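Local coordinates for LAO/AO transport system kinase (Escherichia coli, PDB 2P67), which is a P-loop NTPase-fold protein of the MeaB family, with a parallel beta sheet covered by helices, at residues R14-G19 against E145-D150; L57-T62 against V151-T156; F76-I81 against A114-A119; V170-S175 against A196-I201; R228-W233 against T260-S265. One frame throughout, in Å; residues are numbered along the deposited sequence.

Contact 1: R14-G19 against E145-D150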
# COMPACT_ATOMS: atom_id res chain seq x y z
N ARG A 14 -3.54 -33.29 23.88
CA ARG A 14 -4.73 -33.50 24.72
C ARG A 14 -4.77 -32.49 25.88
O ARG A 14 -5.77 -31.80 26.07
CB ARG A 14 -4.75 -34.94 25.27
CG ARG A 14 -6.02 -35.33 26.04
CD ARG A 14 -5.80 -36.65 26.76
NE ARG A 14 -7.04 -37.22 27.29
CZ ARG A 14 -7.17 -38.47 27.75
NH1 ARG A 14 -6.12 -39.29 27.76
NH2 ARG A 14 -8.33 -38.90 28.21
N ARG A 15 -3.67 -32.42 26.63
CA ARG A 15 -3.54 -31.51 27.79
C ARG A 15 -3.73 -30.06 27.34
O ARG A 15 -4.41 -29.26 28.02
CB ARG A 15 -2.15 -31.64 28.42
CG ARG A 15 -1.88 -32.94 29.19
CD ARG A 15 -0.63 -32.79 30.12
NE ARG A 15 0.63 -32.42 29.43
CZ ARG A 15 1.45 -33.29 28.83
NH1 ARG A 15 1.15 -34.60 28.79
NH2 ARG A 15 2.57 -32.87 28.25
N LEU A 16 -3.16 -29.76 26.18
CA LEU A 16 -3.21 -28.40 25.62
C LEU A 16 -4.67 -28.03 25.34
O LEU A 16 -5.17 -26.97 25.76
CB LEU A 16 -2.36 -28.32 24.35
CG LEU A 16 -2.42 -27.03 23.50
CD1 LEU A 16 -1.70 -25.93 24.21
CD2 LEU A 16 -1.87 -27.21 22.08
N ARG A 17 -5.37 -28.92 24.65
CA ARG A 17 -6.76 -28.67 24.28
C ARG A 17 -7.70 -28.59 25.48
O ARG A 17 -8.76 -27.96 25.40
CB ARG A 17 -7.25 -29.77 23.33
CG ARG A 17 -6.57 -29.79 22.00
CD ARG A 17 -7.05 -31.01 21.21
NE ARG A 17 -8.48 -30.92 20.94
CZ ARG A 17 -9.28 -31.96 20.69
NH1 ARG A 17 -8.78 -33.19 20.68
NH2 ARG A 17 -10.57 -31.77 20.44
N GLN A 18 -7.31 -29.21 26.59
CA GLN A 18 -8.11 -29.15 27.81
C GLN A 18 -7.89 -27.83 28.56
O GLN A 18 -8.54 -27.55 29.57
CB GLN A 18 -7.84 -30.38 28.70
CG GLN A 18 -8.35 -31.69 28.08
CD GLN A 18 -7.95 -32.95 28.84
OE1 GLN A 18 -7.01 -32.94 29.64
NE2 GLN A 18 -8.67 -34.05 28.59
N GLY A 19 -7.00 -26.99 28.02
CA GLY A 19 -6.78 -25.66 28.56
C GLY A 19 -5.79 -25.62 29.70
O GLY A 19 -5.74 -24.63 30.45
N GLU A 145 -5.59 -20.76 20.32
CA GLU A 145 -6.83 -21.23 19.70
C GLU A 145 -7.04 -22.70 20.03
O GLU A 145 -8.14 -23.10 20.45
CB GLU A 145 -6.78 -21.02 18.19
CG GLU A 145 -6.92 -19.50 17.83
CD GLU A 145 -7.03 -19.22 16.35
OE1 GLU A 145 -6.86 -20.14 15.54
OE2 GLU A 145 -7.29 -18.04 16.00
N ALA A 146 -6.00 -23.49 19.83
CA ALA A 146 -6.07 -24.92 20.12
C ALA A 146 -6.34 -25.17 21.62
O ALA A 146 -7.05 -26.12 21.98
CB ALA A 146 -4.81 -25.63 19.64
N ALA A 147 -5.83 -24.28 22.47
CA ALA A 147 -6.03 -24.34 23.93
C ALA A 147 -7.44 -23.92 24.41
O ALA A 147 -7.74 -24.00 25.61
CB ALA A 147 -4.97 -23.48 24.63
N GLY A 148 -8.27 -23.44 23.49
CA GLY A 148 -9.66 -23.17 23.78
C GLY A 148 -9.96 -21.77 24.27
O GLY A 148 -11.03 -21.52 24.83
N TYR A 149 -9.01 -20.84 24.09
CA TYR A 149 -9.28 -19.44 24.42
C TYR A 149 -10.42 -18.88 23.56
O TYR A 149 -10.53 -19.19 22.39
CB TYR A 149 -7.98 -18.59 24.36
CG TYR A 149 -7.15 -18.92 25.57
CD1 TYR A 149 -7.30 -18.19 26.74
CD2 TYR A 149 -6.32 -20.03 25.58
CE1 TYR A 149 -6.61 -18.52 27.89
CE2 TYR A 149 -5.62 -20.39 26.75
CZ TYR A 149 -5.77 -19.61 27.89
OH TYR A 149 -5.13 -19.92 29.06
N ASP A 150 -11.28 -18.07 24.18
CA ASP A 150 -12.41 -17.47 23.51
C ASP A 150 -12.00 -16.25 22.69
O ASP A 150 -12.53 -16.01 21.58
CB ASP A 150 -13.45 -17.05 24.53
CG ASP A 150 -14.08 -18.25 25.23
OD1 ASP A 150 -14.78 -19.03 24.56
OD2 ASP A 150 -13.82 -18.43 26.42
O HOH W 1 -9.82 -25.55 26.90
O HOH W 2 -4.32 -22.66 28.75
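L16 and R17, in the last turn of helix 9-17, lie against A146 and A147, where helix 133-146 runs out. The tight part is backbone on backbone. A147 CA makes a CA-H...O contact with L16 O at 3.3 Å. R17 CA makes a second one with A146 O at 3.4 Å, with 158° at the hydrogen. The CA atoms of R17 and A147 come within 4.4 Å. L16 closes the buried side. Its CG is anti to the backbone N (chi1 172°), and its two methyls go to different alanines. L16 CD2 meets A146 CB and L16 CD1 meets A147 CB, each at 4.1 Å.

The other side is looser and wetter. G19 and G148 each end a helix with a Schellman motif. One water donates to R17 O at 3.0 Å and to A147 O at 2.9 Å, so it ties the two chain turns together. A second water joins Y149 OH to G19 O, weakly at the glycine. R17 touches A146 O with CB and CG, and its outer part is exposed.

Behind the contact, L16 and A146 both pack on I49 of helix 36-49. L16 also reaches T23 and L24 of helix 21-32. The contact therefore joins the N-terminal helices to helix 133-146, just before strand 151-157.

Contact 2: L57-T62 against V151-T156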
# COMPACT_ATOMS: atom_id res chain seq x y z
N LEU A 57 -12.20 -15.50 18.66
CA LEU A 57 -12.20 -14.10 18.22
C LEU A 57 -10.78 -13.54 18.37
O LEU A 57 -10.23 -13.50 19.48
CB LEU A 57 -13.20 -13.29 19.05
CG LEU A 57 -13.28 -11.77 18.78
CD1 LEU A 57 -13.65 -11.45 17.33
CD2 LEU A 57 -14.22 -11.11 19.77
N ARG A 58 -10.20 -13.12 17.25
CA ARG A 58 -8.82 -12.61 17.21
C ARG A 58 -8.88 -11.09 17.15
O ARG A 58 -9.41 -10.52 16.18
CB ARG A 58 -8.09 -13.16 15.99
CG ARG A 58 -7.99 -14.70 15.95
CD ARG A 58 -7.77 -15.19 14.51
NE ARG A 58 -6.49 -14.75 13.92
CZ ARG A 58 -5.37 -15.49 13.89
NH1 ARG A 58 -5.32 -16.70 14.47
NH2 ARG A 58 -4.28 -14.99 13.30
N LEU A 59 -8.37 -10.44 18.18
CA LEU A 59 -8.36 -8.98 18.23
C LEU A 59 -6.95 -8.42 18.14
O LEU A 59 -6.02 -8.98 18.74
CB LEU A 59 -9.01 -8.49 19.53
CG LEU A 59 -10.44 -8.95 19.82
CD1 LEU A 59 -10.90 -8.41 21.18
CD2 LEU A 59 -11.40 -8.52 18.72
N GLY A 60 -6.80 -7.30 17.43
CA GLY A 60 -5.54 -6.58 17.45
C GLY A 60 -5.75 -5.26 18.16
O GLY A 60 -6.76 -4.56 17.93
N VAL A 61 -4.79 -4.91 19.01
CA VAL A 61 -4.86 -3.66 19.75
C VAL A 61 -3.50 -2.95 19.64
O VAL A 61 -2.48 -3.49 20.06
CB VAL A 61 -5.25 -3.87 21.26
CG1 VAL A 61 -5.17 -2.56 22.02
CG2 VAL A 61 -6.66 -4.52 21.43
N THR A 62 -3.48 -1.75 19.07
CA THR A 62 -2.28 -0.92 19.13
C THR A 62 -2.52 0.31 20.01
O THR A 62 -3.64 0.77 20.15
CB THR A 62 -1.74 -0.51 17.73
OG1 THR A 62 -2.72 0.30 17.02
CG2 THR A 62 -1.39 -1.72 16.91
N VAL A 151 -11.05 -15.50 23.24
CA VAL A 151 -10.56 -14.27 22.63
C VAL A 151 -9.04 -14.28 22.76
O VAL A 151 -8.51 -14.55 23.85
CB VAL A 151 -11.08 -13.02 23.37
CG1 VAL A 151 -10.51 -11.71 22.74
CG2 VAL A 151 -12.61 -12.99 23.37
N VAL A 152 -8.35 -14.04 21.65
CA VAL A 152 -6.90 -13.81 21.66
C VAL A 152 -6.63 -12.39 21.19
O VAL A 152 -7.10 -12.00 20.12
CB VAL A 152 -6.12 -14.76 20.71
CG1 VAL A 152 -4.61 -14.61 20.95
CG2 VAL A 152 -6.56 -16.20 20.92
N ILE A 153 -5.87 -11.65 21.99
CA ILE A 153 -5.53 -10.26 21.69
C ILE A 153 -4.05 -10.16 21.39
O ILE A 153 -3.22 -10.54 22.23
CB ILE A 153 -5.85 -9.34 22.89
CG1 ILE A 153 -7.33 -9.45 23.26
CG2 ILE A 153 -5.48 -7.88 22.56
CD1 ILE A 153 -7.71 -8.65 24.50
N VAL A 154 -3.72 -9.68 20.20
CA VAL A 154 -2.33 -9.39 19.89
C VAL A 154 -2.15 -7.88 20.02
O VAL A 154 -2.93 -7.09 19.47
CB VAL A 154 -1.89 -9.98 18.51
CG1 VAL A 154 -2.65 -9.36 17.32
CG2 VAL A 154 -0.37 -9.86 18.33
N GLU A 155 -1.15 -7.48 20.79
CA GLU A 155 -1.02 -6.05 21.04
C GLU A 155 0.40 -5.54 20.86
O GLU A 155 1.35 -6.26 21.12
CB GLU A 155 -1.60 -5.67 22.40
CG GLU A 155 -0.91 -6.32 23.58
CD GLU A 155 0.16 -5.43 24.18
OE1 GLU A 155 0.66 -5.78 25.26
OE2 GLU A 155 0.48 -4.38 23.59
N THR A 156 0.53 -4.32 20.37
CA THR A 156 1.85 -3.71 20.26
C THR A 156 1.69 -2.19 20.18
O THR A 156 0.58 -1.69 20.09
CB THR A 156 2.67 -4.29 19.06
OG1 THR A 156 4.07 -3.96 19.21
CG2 THR A 156 2.14 -3.79 17.71
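The central parallel sheet of the P-loop NTPase fold contains this pair: L57-T62 and V151-T156 are neighbouring strands in register, L57 beside V151 through T62 beside T156. Five backbone bonds hold them. The shortest are L59 N to V152 O and V154 N to L59 O, both 2.8 Å. T156 N to V61 O is the longest, at 3.1 Å.

On the face of L57, L59 and V61, side chains meet diagonally. L59 CD1 touches V151 CG1 at 3.7 Å, and V61 CG2 touches I153 CG2 at 3.7 Å. F76 and L73 of helix 69-82 cover this face. E155 starts there too. Its CG lies between the backbone N and the carbonyl carbon (chi1 62°), and a bend at chi2 takes the carboxylate away from strand 57-63 to a salt bridge with K69. K69 belongs to a probable P-loop.

On the other face, T62 and T156 meet through their CG2 methyls at 4.2 Å, while T156 OG1 bonds V92 O. R58 is held by M169 O and E145. The buried charges of E155 and R58 are thus both balanced from outside the two strands, by K69 and E145.

Contact 3: F76-I81 against A114-A119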
# COMPACT_ATOMS: atom_id res chain seq x y z
N PHE A 76 -10.23 -3.99 29.82
CA PHE A 76 -10.94 -4.73 28.78
C PHE A 76 -10.87 -6.22 29.05
O PHE A 76 -11.89 -6.92 28.98
CB PHE A 76 -10.34 -4.38 27.39
CG PHE A 76 -11.03 -5.05 26.23
CD1 PHE A 76 -12.34 -4.73 25.87
CD2 PHE A 76 -10.35 -6.01 25.47
CE1 PHE A 76 -12.96 -5.35 24.77
CE2 PHE A 76 -10.97 -6.64 24.37
CZ PHE A 76 -12.27 -6.32 24.03
N GLY A 77 -9.67 -6.70 29.38
CA GLY A 77 -9.44 -8.13 29.68
C GLY A 77 -10.31 -8.59 30.84
O GLY A 77 -10.98 -9.64 30.75
N MET A 78 -10.32 -7.80 31.91
CA MET A 78 -11.14 -8.11 33.10
C MET A 78 -12.64 -8.12 32.79
O MET A 78 -13.37 -8.96 33.29
CB MET A 78 -10.79 -7.20 34.29
CG MET A 78 -9.43 -7.52 34.95
SD MET A 78 -9.17 -9.28 35.37
CE MET A 78 -10.50 -9.59 36.53
N LEU A 79 -13.08 -7.23 31.91
CA LEU A 79 -14.48 -7.27 31.44
C LEU A 79 -14.82 -8.60 30.76
O LEU A 79 -15.87 -9.19 31.03
CB LEU A 79 -14.78 -6.10 30.48
CG LEU A 79 -16.18 -5.97 29.87
CD1 LEU A 79 -16.39 -4.53 29.49
CD2 LEU A 79 -16.40 -6.84 28.67
N LEU A 80 -13.94 -9.07 29.88
CA LEU A 80 -14.17 -10.32 29.15
C LEU A 80 -14.24 -11.50 30.12
O LEU A 80 -15.07 -12.38 29.96
CB LEU A 80 -13.06 -10.57 28.11
CG LEU A 80 -13.01 -9.55 26.97
CD1 LEU A 80 -11.74 -9.71 26.09
CD2 LEU A 80 -14.25 -9.67 26.14
N ILE A 81 -13.37 -11.47 31.13
CA ILE A 81 -13.34 -12.55 32.13
C ILE A 81 -14.63 -12.55 32.96
O ILE A 81 -15.22 -13.61 33.19
CB ILE A 81 -12.08 -12.48 33.00
CG1 ILE A 81 -10.86 -12.91 32.18
CG2 ILE A 81 -12.22 -13.38 34.25
CD1 ILE A 81 -9.58 -12.36 32.68
N ALA A 114 -3.06 -10.21 35.01
CA ALA A 114 -2.01 -11.17 35.35
C ALA A 114 -2.44 -12.17 36.43
O ALA A 114 -1.97 -13.31 36.46
CB ALA A 114 -0.76 -10.44 35.80
N ARG A 115 -3.34 -11.73 37.30
CA ARG A 115 -3.79 -12.53 38.43
C ARG A 115 -5.01 -13.37 38.10
O ARG A 115 -5.42 -14.21 38.90
CB ARG A 115 -4.10 -11.63 39.63
CG ARG A 115 -2.88 -10.90 40.16
CD ARG A 115 -3.23 -9.91 41.27
NE ARG A 115 -3.67 -10.59 42.49
CZ ARG A 115 -3.58 -10.07 43.71
NH1 ARG A 115 -3.05 -8.86 43.89
NH2 ARG A 115 -4.02 -10.76 44.75
N ALA A 116 -5.60 -13.14 36.93
CA ALA A 116 -6.79 -13.88 36.54
C ALA A 116 -6.42 -15.25 36.00
O ALA A 116 -5.59 -15.35 35.10
CB ALA A 116 -7.60 -13.09 35.52
N GLU A 117 -7.03 -16.30 36.53
CA GLU A 117 -6.73 -17.67 36.06
C GLU A 117 -7.30 -17.95 34.66
O GLU A 117 -6.82 -18.83 33.95
CB GLU A 117 -7.22 -18.72 37.07
CG GLU A 117 -6.47 -18.68 38.42
CD GLU A 117 -7.01 -19.67 39.44
OE1 GLU A 117 -8.11 -20.24 39.22
OE2 GLU A 117 -6.33 -19.87 40.48
N ALA A 118 -8.33 -17.18 34.29
CA ALA A 118 -8.95 -17.29 32.97
C ALA A 118 -8.22 -16.44 31.92
O ALA A 118 -8.68 -16.34 30.78
CB ALA A 118 -10.45 -16.94 33.04
N ALA A 119 -7.10 -15.84 32.30
CA ALA A 119 -6.24 -15.13 31.35
C ALA A 119 -4.87 -15.82 31.15
O ALA A 119 -4.48 -16.73 31.90
CB ALA A 119 -6.08 -13.67 31.75
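I81, on helix 69-82, carries most of the contact with the alanines of A114-A119. Its CB points toward that loop. From there the branches part. I81 CG1 is anti to the carbonyl carbon (chi1 -72°) and lies 4.1 Å from A118 CB. I81 CG2 reaches the same A118 CB at 4.2 Å, so the A118 methyl faces both branches. Beyond CG1, chi2 of 155° extends the chain and turns CD1 away from A118, toward A116 and A119. I81 CD1 meets A116 CB at 3.5 Å and A119 CB at 3.9 Å. One isoleucine thus touches three alanines.

M78, one turn earlier on the helix, adds a smaller contact. Its chain bends at chi2 and chi3, and M78 SD comes within 4.1 Å of A116 CB. That methyl is touched by both helix side chains.

A116 to A119 form a type I beta turn. A119 N bonds A116 O at 3.2 Å. CB of A116, A118 and A119 all point at the helix, while that of E117 points away. The contact is wholly apolar and lies near the surface. L113 and V87 also pack on I81, and D112 touches M78.

In the P-loop NTPase fold, helix 69-82 follows the first strand and covers one face of the sheet. Here its far end meets the turn leading into strand 119-124, outermost within this chain.

Contact 4: V170-S175 against A196-I201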
# COMPACT_ATOMS: atom_id res chain seq x y z
N VAL A 170 -5.64 -10.35 12.33
CA VAL A 170 -6.74 -10.32 13.33
C VAL A 170 -8.10 -10.12 12.65
O VAL A 170 -8.16 -9.66 11.51
CB VAL A 170 -6.53 -9.20 14.41
CG1 VAL A 170 -5.24 -9.46 15.21
CG2 VAL A 170 -6.56 -7.79 13.79
N ASP A 171 -9.15 -10.50 13.37
CA ASP A 171 -10.54 -10.37 12.91
C ASP A 171 -10.99 -8.92 13.01
O ASP A 171 -11.72 -8.42 12.15
CB ASP A 171 -11.48 -11.21 13.78
CG ASP A 171 -11.17 -12.71 13.72
OD1 ASP A 171 -10.63 -13.17 12.68
OD2 ASP A 171 -11.53 -13.42 14.69
N CYS A 172 -10.55 -8.25 14.07
CA CYS A 172 -10.99 -6.89 14.37
C CYS A 172 -9.81 -6.11 14.94
O CYS A 172 -9.20 -6.54 15.93
CB CYS A 172 -12.16 -6.89 15.36
SG CYS A 172 -12.81 -5.21 15.76
N PHE A 173 -9.51 -4.96 14.30
CA PHE A 173 -8.35 -4.15 14.65
C PHE A 173 -8.76 -2.86 15.35
O PHE A 173 -9.51 -2.04 14.78
CB PHE A 173 -7.48 -3.84 13.44
CG PHE A 173 -6.30 -3.00 13.79
CD1 PHE A 173 -5.29 -3.52 14.60
CD2 PHE A 173 -6.23 -1.67 13.42
CE1 PHE A 173 -4.20 -2.73 14.97
CE2 PHE A 173 -5.15 -0.88 13.79
CZ PHE A 173 -4.15 -1.40 14.57
N ILE A 174 -8.24 -2.68 16.55
CA ILE A 174 -8.59 -1.55 17.44
C ILE A 174 -7.35 -0.70 17.73
O ILE A 174 -6.32 -1.22 18.17
CB ILE A 174 -9.21 -2.04 18.78
CG1 ILE A 174 -10.46 -2.90 18.54
CG2 ILE A 174 -9.55 -0.82 19.68
CD1 ILE A 174 -10.26 -4.37 18.85
N SER A 175 -7.45 0.60 17.48
CA SER A 175 -6.31 1.49 17.69
C SER A 175 -6.62 2.46 18.82
O SER A 175 -7.64 3.12 18.80
CB SER A 175 -5.99 2.27 16.42
OG SER A 175 -5.00 3.27 16.67
N ALA A 196 -8.05 0.57 10.43
CA ALA A 196 -8.83 0.73 11.67
C ALA A 196 -10.24 0.19 11.55
O ALA A 196 -10.97 0.58 10.63
CB ALA A 196 -8.87 2.20 12.12
N ASP A 197 -10.63 -0.70 12.46
CA ASP A 197 -12.05 -1.09 12.59
C ASP A 197 -12.74 -0.27 13.69
O ASP A 197 -13.93 0.09 13.57
CB ASP A 197 -12.20 -2.60 12.86
CG ASP A 197 -11.67 -3.43 11.71
OD1 ASP A 197 -11.89 -3.04 10.53
OD2 ASP A 197 -10.99 -4.45 11.97
N LEU A 198 -11.98 -0.03 14.76
CA LEU A 198 -12.39 0.85 15.86
C LEU A 198 -11.22 1.73 16.29
O LEU A 198 -10.08 1.29 16.30
CB LEU A 198 -12.89 0.01 17.06
CG LEU A 198 -14.21 -0.72 16.82
CD1 LEU A 198 -14.42 -1.89 17.79
CD2 LEU A 198 -15.38 0.26 16.89
N ILE A 199 -11.51 3.00 16.61
CA ILE A 199 -10.53 3.89 17.22
C ILE A 199 -11.05 4.22 18.61
O ILE A 199 -12.26 4.47 18.78
CB ILE A 199 -10.35 5.23 16.45
CG1 ILE A 199 -9.91 4.96 15.00
CG2 ILE A 199 -9.36 6.15 17.18
CD1 ILE A 199 -8.45 4.67 14.81
N VAL A 200 -10.17 4.19 19.60
CA VAL A 200 -10.55 4.45 20.98
C VAL A 200 -9.66 5.57 21.54
O VAL A 200 -8.44 5.52 21.41
CB VAL A 200 -10.45 3.19 21.87
CG1 VAL A 200 -10.66 3.58 23.34
CG2 VAL A 200 -11.48 2.09 21.44
N ILE A 201 -10.28 6.58 22.15
CA ILE A 201 -9.53 7.66 22.79
C ILE A 201 -9.62 7.40 24.29
O ILE A 201 -10.70 7.54 24.88
CB ILE A 201 -10.08 9.09 22.45
CG1 ILE A 201 -10.40 9.25 20.94
CG2 ILE A 201 -9.13 10.19 22.97
CD1 ILE A 201 -9.19 9.24 19.96
O HOH W 3 -10.65 -6.53 10.43
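The F173 ring meets A196 edge-on: A196 CA lies in the ring plane, 3.9 Å from F173 CD2. The second flat group is the D197 carboxylate. F173 N approaches its OD2 on the anti side, 21° out of plane. Both belong to the junction of strands 172-177 and 198-201, parallel neighbours in the sheet of the P-loop NTPase fold. Helix 190-195 lies between them in the chain, as in a beta-alpha-beta crossover, and its L192 and V195 pack on F173.

D197 grips the start of the strand pair twice. F173 N donates to D197 OD2 at 2.8 Å, with a nearly straight 165° at the hydrogen. D197 N returns a bond to F173 O at 2.9 Å. F173 O also accepts from L198 N, at a longer 3.2 Å. A water donates to D197 OD2 at 2.6 Å and to D171 O, so OD2 has two donors here. The other oxygen, OD1, forms a salt bridge with K229. D171 itself is bound by R272, one of the residues of the sodium site.

Further on, the usual parallel pattern takes over, with S175 N bonded to L198 O and V200 N to S175 O. I174 lies side by side with both L198 and V200. Its CG1 faces L198 CB, and I174 CG2 meets V200 CG2 at 3.9 Å. Helix 248-264 packs on this face through I255 and I251. S175 OG bonds Q177, while on the same side of the sheet a bend at chi2 (-80°) puts I199 CD1 at 3.8 Å from S175 CB.

Contact 5: R228-W233 against T260-S265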
# COMPACT_ATOMS: atom_id res chain seq x y z
N ARG A 228 -15.34 2.95 3.07
CA ARG A 228 -15.25 1.87 4.06
C ARG A 228 -14.23 0.80 3.66
O ARG A 228 -14.18 0.33 2.51
CB ARG A 228 -16.62 1.22 4.28
CG ARG A 228 -17.66 2.15 4.93
CD ARG A 228 -18.99 1.42 5.03
NE ARG A 228 -20.05 2.25 5.63
CZ ARG A 228 -21.25 1.77 5.99
NH1 ARG A 228 -21.53 0.48 5.83
NH2 ARG A 228 -22.18 2.59 6.52
N LYS A 229 -13.42 0.42 4.64
CA LYS A 229 -12.55 -0.75 4.52
C LYS A 229 -13.39 -2.00 4.19
O LYS A 229 -13.03 -2.80 3.29
CB LYS A 229 -11.78 -0.92 5.84
CG LYS A 229 -11.00 -2.27 5.99
CD LYS A 229 -10.43 -2.36 7.43
CE LYS A 229 -9.67 -3.64 7.69
NZ LYS A 229 -9.33 -3.81 9.16
N TYR A 230 -14.50 -2.16 4.91
CA TYR A 230 -15.51 -3.19 4.63
C TYR A 230 -16.87 -2.53 4.35
O TYR A 230 -17.36 -1.75 5.18
CB TYR A 230 -15.71 -4.06 5.87
CG TYR A 230 -14.48 -4.79 6.36
CD1 TYR A 230 -13.80 -5.68 5.53
CD2 TYR A 230 -14.01 -4.59 7.66
CE1 TYR A 230 -12.68 -6.38 6.00
CE2 TYR A 230 -12.90 -5.27 8.14
CZ TYR A 230 -12.24 -6.16 7.30
OH TYR A 230 -11.13 -6.82 7.80
N ASP A 231 -17.51 -2.90 3.24
CA ASP A 231 -18.85 -2.41 2.89
C ASP A 231 -19.82 -2.51 4.08
O ASP A 231 -20.66 -1.65 4.30
CB ASP A 231 -19.39 -3.19 1.67
CG ASP A 231 -18.39 -3.24 0.51
OD1 ASP A 231 -17.58 -2.30 0.34
OD2 ASP A 231 -18.40 -4.24 -0.25
N GLU A 232 -19.70 -3.62 4.82
CA GLU A 232 -20.58 -3.97 5.94
C GLU A 232 -20.46 -3.10 7.19
O GLU A 232 -21.31 -3.18 8.07
CB GLU A 232 -20.29 -5.42 6.38
CG GLU A 232 -20.59 -6.50 5.35
CD GLU A 232 -19.46 -6.76 4.37
OE1 GLU A 232 -18.43 -6.04 4.36
OE2 GLU A 232 -19.60 -7.72 3.57
N TRP A 233 -19.37 -2.32 7.29
CA TRP A 233 -19.00 -1.65 8.57
C TRP A 233 -18.53 -0.20 8.42
O TRP A 233 -17.52 0.06 7.75
CB TRP A 233 -17.90 -2.49 9.27
CG TRP A 233 -17.46 -2.00 10.65
CD1 TRP A 233 -16.25 -1.44 10.95
CD2 TRP A 233 -18.21 -2.02 11.87
NE1 TRP A 233 -16.20 -1.12 12.29
CE2 TRP A 233 -17.39 -1.46 12.87
CE3 TRP A 233 -19.50 -2.47 12.22
CZ2 TRP A 233 -17.81 -1.34 14.21
CZ3 TRP A 233 -19.92 -2.35 13.56
CH2 TRP A 233 -19.06 -1.81 14.54
N THR A 260 -21.02 -9.24 14.32
CA THR A 260 -22.36 -9.37 13.70
C THR A 260 -22.41 -8.88 12.25
O THR A 260 -22.87 -9.60 11.36
CB THR A 260 -23.41 -8.60 14.56
OG1 THR A 260 -23.39 -9.14 15.88
CG2 THR A 260 -24.82 -8.76 13.98
N ALA A 261 -21.90 -7.68 12.00
CA ALA A 261 -21.95 -7.11 10.66
C ALA A 261 -21.15 -7.91 9.62
O ALA A 261 -21.58 -8.09 8.47
CB ALA A 261 -21.48 -5.68 10.69
N LEU A 262 -19.96 -8.36 10.01
CA LEU A 262 -19.10 -9.07 9.07
C LEU A 262 -19.52 -10.53 8.89
O LEU A 262 -19.38 -11.08 7.79
CB LEU A 262 -17.62 -8.99 9.48
CG LEU A 262 -16.87 -7.87 8.76
CD1 LEU A 262 -17.33 -6.54 9.38
CD2 LEU A 262 -15.37 -8.05 8.90
N THR A 263 -20.03 -11.14 9.95
CA THR A 263 -20.48 -12.55 9.83
C THR A 263 -21.80 -12.71 9.10
O THR A 263 -22.04 -13.77 8.51
CB THR A 263 -20.51 -13.33 11.17
OG1 THR A 263 -21.47 -12.74 12.06
CG2 THR A 263 -19.12 -13.33 11.84
N ALA A 264 -22.63 -11.66 9.10
CA ALA A 264 -23.92 -11.68 8.36
C ALA A 264 -23.77 -11.97 6.86
O ALA A 264 -24.61 -12.66 6.26
CB ALA A 264 -24.70 -10.38 8.59
N SER A 265 -22.69 -11.49 6.27
CA SER A 265 -22.44 -11.65 4.85
C SER A 265 -21.43 -12.75 4.56
O SER A 265 -21.12 -12.98 3.41
CB SER A 265 -21.89 -10.34 4.29
OG SER A 265 -20.70 -10.01 4.99
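S265 OG donates a hydrogen bond to E232 OE2 at 2.9 Å. The hydroxyl sits above the carboxylate plane, 40° out of it. E232 reaches it by a bend at chi2 (86°), and on the way its CB and CG pass close to A261 O.

A261 packs on the backbone of E232 and on W233. A261 CB lies 3.6 Å from E232 O and 4.1 Å from W233 CE3, meeting the indole obliquely. L262 divides its two methyls between W233 and Y230. L262 CD1 touches W233 CB, also at 4.1 Å. L262 CD2 lies over one face of the Y230 ring, 3.8 Å from Y230 CE2. This is a CH-pi contact, offset toward the Y230 CD2-CE2 side of the ring. The two side chains cross at about a right angle. On the opposite face of the ring, K229 CG sits over the centre.

The loop here is a type I beta turn from Y230 to W233, closed by W233 N to Y230 O. It comes before strand 236-239, an outermost strand of the P-loop NTPase sheet within this chain, and it packs on the end of helix 248-264. R228 NH1 braces the turn with a 2.8 Å bond to D231 O. W233 stacks edge-to-face with F258 of the same helix, and its NE1 bonds D197 O. Y230 also touches R267 and V271 of helix 267-294. K229 packs on K190 of the second subunit.

In the fold
Contacts 2 and 4 lie in the one parallel sheet, their centres about 9 Å apart. Strand 57-63 of contact 2 pairs with strand 172-177 of contact 4. Contacts 2 and 3 have centres about 14 Å apart; helix 69-82 of contact 3 follows strand 57-63. Contacts 1 and 2, centres about 18 Å apart, are tied by the E145-R58 salt bridge. Contacts 4 and 5, centres about 14 Å apart, are joined through D197 to K229 and W233. In the chain, contacts 1 and 2 interlock, contact 3 is nested inside both, and contacts 4 and 5 follow in turn. The sheet thus links the N-terminal helices at contact 1 to the late helices at contact 5, their centres about 29 Å apart.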